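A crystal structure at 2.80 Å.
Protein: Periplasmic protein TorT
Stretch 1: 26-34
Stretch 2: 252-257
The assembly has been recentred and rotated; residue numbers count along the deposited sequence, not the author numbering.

Stretch 1 (26-34) GMVSEAEKQ
Stretch 2, residues 252-257: QGRLSV

A helix beginning before G26, followed by loop residues K33 and Q34, packs on a helix running through all of 252-257; touching residues lie at least 221 positions apart in the TorT sequence. The helices cross at -48°, N-to-C directions roughly aligned, axes 7.0 Å apart at closest approach. Two buried glycines set the register: G26 CA lies 4.1 Å from G253 CA. Both are helical (phi/psi -69/-42 and -80/-56), and a CB on either would come within 2.9 Å of the opposing glycine CA, so the missing side chains permit this approach. G26 O accepts a weak hydrogen bond from E30 N (3.3 Å) and lies 3.0 Å from R254 CG; its 3.1 Å approach to R254 N has too poor an angle for one. No hydrogen bond crosses the interface, which buries 490 Å², mainly by packing.

One turn beyond G253, V257 (chi1 168°, t) points toward stretch 1 as a knob among G26, M27, E30 and A31. V257 CG2 lies 3.5 Å from M27 CB and V257 CG1 3.0 Å from E30 O; the short branched side chain sits in the hole, V257 CG1 also 4.0 Å from Q34 NE2. M27 leaves sideways (m, t, chi3 115°), bringing its CE to 3.8 Å from S256 CB.

R254 also leaves sideways (m, t, t, chi4 -68°) and lays its aliphatic stem over stretch 1, R254 CG 3.5 Å from E30 CB. E30 points its CA-to-CB bond toward stretch 2 and folds back (t, p, chi3 -52°), giving a long salt bridge, E30 OE1 to R254 NH1 3.8 Å. The S29 backbone sets S29 CB 3.6 Å from R254 NH2, while chi1 m orients OG, which hydrogen-bonds just outside the stretch. Exposed K33 (t, t, m, t) brings NZ to 3.5 Å from R254 NH1, a like-charge contact that adds no bond.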

# COMPACT_ATOMS: atom_id res chain seq x y z
N GLY D 26 -18.53 -20.29 19.22
CA GLY D 26 -19.03 -20.58 20.55
C GLY D 26 -20.18 -19.71 21.02
O GLY D 26 -21.12 -20.20 21.64
N MET D 27 -20.09 -18.41 20.76
CA MET D 27 -21.13 -17.48 21.15
C MET D 27 -22.24 -17.54 20.11
O MET D 27 -23.41 -17.45 20.45
CB MET D 27 -20.56 -16.07 21.22
CG MET D 27 -19.44 -15.96 22.21
SD MET D 27 -18.81 -14.30 22.30
CE MET D 27 -19.25 -13.84 23.99
N VAL D 28 -21.85 -17.69 18.85
CA VAL D 28 -22.82 -17.77 17.78
C VAL D 28 -23.73 -18.97 17.95
O VAL D 28 -24.94 -18.83 18.09
CB VAL D 28 -22.14 -17.89 16.43
CG1 VAL D 28 -23.17 -18.20 15.36
CG2 VAL D 28 -21.42 -16.61 16.11
N SER D 29 -23.14 -20.16 17.93
CA SER D 29 -23.91 -21.39 18.07
C SER D 29 -24.69 -21.46 19.38
O SER D 29 -25.78 -22.03 19.42
CB SER D 29 -22.98 -22.59 17.95
OG SER D 29 -22.24 -22.52 16.75
N GLU D 30 -24.14 -20.88 20.44
CA GLU D 30 -24.79 -20.89 21.75
C GLU D 30 -25.81 -19.74 21.86
O GLU D 30 -26.38 -19.50 22.92
CB GLU D 30 -23.75 -20.76 22.87
CG GLU D 30 -24.32 -20.92 24.27
CD GLU D 30 -24.89 -22.31 24.52
OE1 GLU D 30 -25.71 -22.77 23.70
OE2 GLU D 30 -24.52 -22.93 25.53
N ALA D 31 -26.03 -19.05 20.75
CA ALA D 31 -26.97 -17.94 20.70
C ALA D 31 -28.26 -18.38 20.00
O ALA D 31 -29.34 -17.86 20.29
CB ALA D 31 -26.36 -16.75 19.97
N GLU D 32 -28.15 -19.34 19.08
CA GLU D 32 -29.32 -19.84 18.38
C GLU D 32 -29.85 -21.03 19.19
O GLU D 32 -30.96 -21.50 18.96
CB GLU D 32 -28.95 -20.27 16.96
CG GLU D 32 -27.94 -21.40 16.89
CD GLU D 32 -28.53 -22.76 17.23
OE1 GLU D 32 -27.74 -23.69 17.48
OE2 GLU D 32 -29.77 -22.89 17.23
N LYS D 33 -29.04 -21.50 20.13
CA LYS D 33 -29.42 -22.62 20.98
C LYS D 33 -30.09 -22.10 22.25
O LYS D 33 -30.59 -22.87 23.07
CB LYS D 33 -28.20 -23.46 21.34
CG LYS D 33 -28.52 -24.78 22.02
CD LYS D 33 -27.28 -25.66 22.13
CE LYS D 33 -26.74 -26.03 20.75
NZ LYS D 33 -25.50 -26.86 20.83
N GLN D 34 -30.07 -20.78 22.41
CA GLN D 34 -30.70 -20.12 23.55
C GLN D 34 -31.61 -19.03 23.00
O GLN D 34 -32.14 -18.21 23.75
CB GLN D 34 -29.66 -19.52 24.50
CG GLN D 34 -28.96 -20.53 25.38
CD GLN D 34 -28.33 -19.90 26.61
OE1 GLN D 34 -29.00 -19.21 27.38
NE2 GLN D 34 -27.03 -20.13 26.80
N GLN D 252 -15.56 -22.05 25.30
CA GLN D 252 -15.28 -20.88 26.12
C GLN D 252 -16.22 -19.77 25.70
O GLN D 252 -16.51 -18.85 26.47
CB GLN D 252 -13.83 -20.45 25.97
CG GLN D 252 -13.28 -19.82 27.24
CD GLN D 252 -11.77 -19.68 27.23
OE1 GLN D 252 -11.06 -20.58 26.78
NE2 GLN D 252 -11.27 -18.57 27.76
N GLY D 253 -16.70 -19.86 24.46
CA GLY D 253 -17.63 -18.88 23.95
C GLY D 253 -19.02 -19.16 24.48
O GLY D 253 -19.65 -18.29 25.10
N ARG D 254 -19.49 -20.38 24.24
CA ARG D 254 -20.81 -20.81 24.69
C ARG D 254 -20.99 -20.42 26.15
O ARG D 254 -22.03 -19.90 26.55
CB ARG D 254 -20.95 -22.33 24.55
CG ARG D 254 -20.96 -22.84 23.12
CD ARG D 254 -20.81 -24.37 23.08
NE ARG D 254 -20.88 -24.93 21.73
CZ ARG D 254 -21.97 -24.93 20.98
NH1 ARG D 254 -23.10 -24.41 21.44
NH2 ARG D 254 -21.95 -25.47 19.76
N LEU D 255 -19.96 -20.65 26.94
CA LEU D 255 -20.00 -20.31 28.35
C LEU D 255 -20.44 -18.86 28.60
O LEU D 255 -21.35 -18.62 29.40
CB LEU D 255 -18.63 -20.60 28.98
CG LEU D 255 -18.32 -20.17 30.42
CD1 LEU D 255 -19.54 -20.33 31.31
CD2 LEU D 255 -17.14 -21.01 30.93
N SER D 256 -19.80 -17.90 27.93
CA SER D 256 -20.14 -16.49 28.09
C SER D 256 -21.57 -16.18 27.67
O SER D 256 -22.27 -15.43 28.35
CB SER D 256 -19.18 -15.60 27.31
OG SER D 256 -18.32 -14.89 28.18
N VAL D 257 -22.01 -16.74 26.55
CA VAL D 257 -23.37 -16.52 26.09
C VAL D 257 -24.33 -16.96 27.20
O VAL D 257 -25.17 -16.18 27.66
CB VAL D 257 -23.69 -17.35 24.85
CG1 VAL D 257 -25.19 -17.33 24.59
CG2 VAL D 257 -22.95 -16.81 23.66